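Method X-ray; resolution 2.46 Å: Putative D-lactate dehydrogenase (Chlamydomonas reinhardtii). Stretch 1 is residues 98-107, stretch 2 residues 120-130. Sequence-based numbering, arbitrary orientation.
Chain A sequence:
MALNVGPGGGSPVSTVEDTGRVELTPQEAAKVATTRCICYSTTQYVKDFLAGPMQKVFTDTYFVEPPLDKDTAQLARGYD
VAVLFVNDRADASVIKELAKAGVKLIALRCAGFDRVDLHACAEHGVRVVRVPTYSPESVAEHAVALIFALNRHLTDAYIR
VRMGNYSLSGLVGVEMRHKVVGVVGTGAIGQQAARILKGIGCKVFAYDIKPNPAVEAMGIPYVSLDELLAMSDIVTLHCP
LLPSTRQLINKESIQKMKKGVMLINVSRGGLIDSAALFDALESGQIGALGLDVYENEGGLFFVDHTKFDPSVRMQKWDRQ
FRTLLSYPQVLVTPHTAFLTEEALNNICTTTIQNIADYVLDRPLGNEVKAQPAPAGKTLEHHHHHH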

# COMPACT_ATOMS: atom_id res chain seq x y z
N LEU A 98 -28.79 9.16 -29.86
CA LEU A 98 -29.69 8.22 -29.19
C LEU A 98 -31.09 8.33 -29.73
O LEU A 98 -31.78 7.33 -29.86
CB LEU A 98 -29.71 8.44 -27.67
CG LEU A 98 -28.46 8.01 -26.92
CD1 LEU A 98 -28.59 8.26 -25.40
CD2 LEU A 98 -28.18 6.55 -27.22
N ALA A 99 -31.51 9.55 -30.07
CA ALA A 99 -32.83 9.74 -30.62
C ALA A 99 -33.00 8.96 -31.92
O ALA A 99 -33.97 8.22 -32.09
CB ALA A 99 -33.11 11.23 -30.86
N LYS A 100 -32.01 9.07 -32.81
CA LYS A 100 -32.06 8.43 -34.12
C LYS A 100 -31.83 6.93 -34.03
O LYS A 100 -32.21 6.18 -34.93
CB LYS A 100 -31.03 9.06 -35.04
CG LYS A 100 -30.78 10.51 -34.69
CD LYS A 100 -32.04 11.35 -34.85
CE LYS A 100 -32.32 11.68 -36.31
NZ LYS A 100 -33.44 12.64 -36.42
N ALA A 101 -31.22 6.50 -32.93
CA ALA A 101 -31.10 5.08 -32.65
C ALA A 101 -32.48 4.51 -32.33
O ALA A 101 -32.72 3.32 -32.52
CB ALA A 101 -30.13 4.85 -31.48
N GLY A 102 -33.39 5.36 -31.89
CA GLY A 102 -34.72 4.90 -31.56
C GLY A 102 -35.10 4.90 -30.09
O GLY A 102 -36.25 4.60 -29.77
N VAL A 103 -34.16 5.21 -29.20
CA VAL A 103 -34.47 5.21 -27.76
C VAL A 103 -35.35 6.42 -27.37
O VAL A 103 -35.00 7.58 -27.66
CB VAL A 103 -33.18 5.21 -26.88
CG1 VAL A 103 -32.14 4.19 -27.38
CG2 VAL A 103 -32.55 6.59 -26.80
N LYS A 104 -36.52 6.15 -26.79
CA LYS A 104 -37.38 7.21 -26.25
C LYS A 104 -37.30 7.42 -24.74
O LYS A 104 -37.88 8.37 -24.23
CB LYS A 104 -38.86 6.95 -26.60
CG LYS A 104 -39.28 7.28 -28.02
CD LYS A 104 -38.68 6.37 -29.08
CE LYS A 104 -39.16 6.81 -30.46
NZ LYS A 104 -38.63 5.96 -31.56
N LEU A 105 -36.53 6.60 -24.03
CA LEU A 105 -36.45 6.78 -22.58
C LEU A 105 -35.04 6.61 -22.07
O LEU A 105 -34.33 5.65 -22.41
CB LEU A 105 -37.37 5.80 -21.86
CG LEU A 105 -37.31 5.90 -20.34
CD1 LEU A 105 -37.96 7.20 -19.91
CD2 LEU A 105 -38.01 4.72 -19.70
N ILE A 106 -34.62 7.55 -21.23
CA ILE A 106 -33.35 7.40 -20.57
C ILE A 106 -33.61 7.20 -19.09
O ILE A 106 -34.22 8.05 -18.44
CB ILE A 106 -32.45 8.65 -20.79
CG1 ILE A 106 -31.86 8.63 -22.20
CG2 ILE A 106 -31.33 8.73 -19.74
CD1 ILE A 106 -31.15 9.91 -22.58
N ALA A 107 -33.13 6.07 -18.55
CA ALA A 107 -33.27 5.81 -17.11
C ALA A 107 -31.93 5.91 -16.41
O ALA A 107 -31.00 5.15 -16.70
CB ALA A 107 -33.88 4.44 -16.85
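Stretch 2 (120-130) ACAEHGVRVVR

Stretch 2 repeats the plan of stretch 1: a helix, a glycine turn, then a strand. Its helix runs in from earlier in the chain, and Gly125, with phi/psi of 83/10°, is the first residue to leave the helical region; a Schellman motif closes the turn, as it does at Gly102 (111/-7°) in stretch 1. After Val126, at -90/131°, residues 127-129 form a strand beside strand 105-107. The two N-to-C directions differ by 20°, so the strands are parallel, with a signed crossing angle of -20° and a closest axial approach of 4.5 Å.

The register follows from the CA-CA distances: 4.7 Å for Leu105 with Arg127, 4.6 Å for Ile106 with Val128 and 4.8 Å for Ala107 with Val129. Three hydrogen bonds fix it. Arg127 N donates to Lys104 O (2.8 Å, 171°), Ile106 N to Arg127 O (2.6 Å, 165°) and Val129 N to Ile106 O (2.7 Å, 174°). Arg127 thus uses both its N and its O on stretch 1, bonding to the residues before and after its partner Leu105, and Ile106 does the same toward Arg127 and Val129. This is the staggered pattern expected of parallel strands. Two CA-H...O contacts accompany it, from Leu105 CA to Arg127 O at 3.1 Å and from Val128 CA to Ile106 O at 3.3 Å.

Of the 548 Å² buried in total, Ile106 contributes most, 76 Å², followed by Val126 with 68 Å² and Val129 with 62 Å². Ile106 and Val128 point to one face of the sheet, where Ile106 CB lies 4.2 Å from Val128 CG2. With chi angles of -76° (m) and 171° (t), the Ile106 side chain brings CD1 to 3.7 Å from Val126 CG1 and 4.4 Å from Cys121 SG, linking strand 105-107 to the incoming helix. Val126, in the t rotamer, also places CG2 3.6 Å from Val103 O and 4.1 Å from Ala99 CB, so its two methyls span the strand and helix of stretch 1. Nearby, Ala99 on the helix of stretch 1 packs on the residue before Gly125, with Ala99 CB 3.4 Å from His124 CB.

Val129 packs on the other face, shared with Leu105, Ala107 and Arg127. Its CB is 4.1 Å from Leu105 CD1 and its CG1 is 3.9 Å from Ala107 CB, so it contacts two residues that alternate along the neighbouring strand.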

# COMPACT_ATOMS: atom_id res chain seq x y z
N ALA A 120 -32.03 19.14 -24.84
CA ALA A 120 -31.80 18.34 -26.03
C ALA A 120 -32.80 17.19 -26.10
O ALA A 120 -33.33 16.88 -27.17
CB ALA A 120 -30.37 17.80 -26.03
N CYS A 121 -33.14 16.62 -24.94
CA CYS A 121 -34.09 15.51 -24.93
C CYS A 121 -35.47 15.99 -25.33
O CYS A 121 -36.19 15.28 -26.03
CB CYS A 121 -34.16 14.86 -23.55
SG CYS A 121 -32.66 14.06 -22.95
N ALA A 122 -35.82 17.21 -24.94
CA ALA A 122 -37.12 17.74 -25.29
C ALA A 122 -37.25 17.85 -26.80
O ALA A 122 -38.29 17.53 -27.36
CB ALA A 122 -37.32 19.10 -24.64
N GLU A 123 -36.16 18.23 -27.46
CA GLU A 123 -36.19 18.47 -28.90
C GLU A 123 -36.23 17.17 -29.70
O GLU A 123 -36.82 17.11 -30.78
CB GLU A 123 -34.96 19.31 -29.32
CG GLU A 123 -34.99 20.76 -28.83
CD GLU A 123 -33.70 21.53 -29.12
OE1 GLU A 123 -32.80 20.96 -29.77
OE2 GLU A 123 -33.59 22.70 -28.68
N HIS A 124 -35.60 16.13 -29.16
CA HIS A 124 -35.48 14.84 -29.86
C HIS A 124 -36.46 13.75 -29.43
O HIS A 124 -36.35 12.61 -29.88
CB HIS A 124 -34.04 14.35 -29.76
CG HIS A 124 -33.07 15.22 -30.51
ND1 HIS A 124 -32.62 16.43 -30.01
CD2 HIS A 124 -32.52 15.09 -31.73
CE1 HIS A 124 -31.81 16.98 -30.89
NE2 HIS A 124 -31.73 16.19 -31.94
N GLY A 125 -37.39 14.08 -28.53
CA GLY A 125 -38.44 13.14 -28.18
C GLY A 125 -38.03 12.11 -27.14
O GLY A 125 -38.73 11.11 -26.91
N VAL A 126 -36.87 12.33 -26.54
CA VAL A 126 -36.37 11.44 -25.50
C VAL A 126 -36.85 11.87 -24.10
O VAL A 126 -36.74 13.05 -23.74
CB VAL A 126 -34.81 11.39 -25.54
CG1 VAL A 126 -34.24 10.43 -24.47
CG2 VAL A 126 -34.34 11.03 -26.95
N ARG A 127 -37.37 10.93 -23.31
CA ARG A 127 -37.83 11.23 -21.95
C ARG A 127 -36.83 10.67 -20.95
O ARG A 127 -36.31 9.56 -21.15
CB ARG A 127 -39.22 10.67 -21.69
CG ARG A 127 -40.24 11.14 -22.68
CD ARG A 127 -41.58 10.53 -22.43
NE ARG A 127 -42.16 10.92 -21.15
CZ ARG A 127 -43.34 10.50 -20.73
NH1 ARG A 127 -44.07 9.69 -21.50
NH2 ARG A 127 -43.82 10.91 -19.56
N VAL A 128 -36.59 11.42 -19.89
CA VAL A 128 -35.61 11.04 -18.89
C VAL A 128 -36.27 10.69 -17.56
O VAL A 128 -37.04 11.48 -16.99
CB VAL A 128 -34.57 12.15 -18.68
CG1 VAL A 128 -33.56 11.72 -17.64
CG2 VAL A 128 -33.86 12.49 -20.00
N VAL A 129 -35.93 9.53 -17.02
CA VAL A 129 -36.47 9.11 -15.75
C VAL A 129 -35.27 8.85 -14.81
O VAL A 129 -34.12 8.92 -15.23
CB VAL A 129 -37.37 7.90 -15.93
CG1 VAL A 129 -36.75 6.66 -15.35
CG2 VAL A 129 -38.71 8.19 -15.31
N ARG A 130 -35.52 8.60 -13.53
CA ARG A 130 -34.44 8.78 -12.55
C ARG A 130 -34.67 8.08 -11.21
O ARG A 130 -35.79 7.72 -10.88
CB ARG A 130 -34.34 10.28 -12.35
CG ARG A 130 -33.56 10.82 -11.24
CD ARG A 130 -34.06 12.27 -11.04
NE ARG A 130 -33.35 13.00 -9.99
CZ ARG A 130 -33.93 13.58 -8.95
NH1 ARG A 130 -35.25 13.54 -8.80
NH2 ARG A 130 -33.19 14.21 -8.06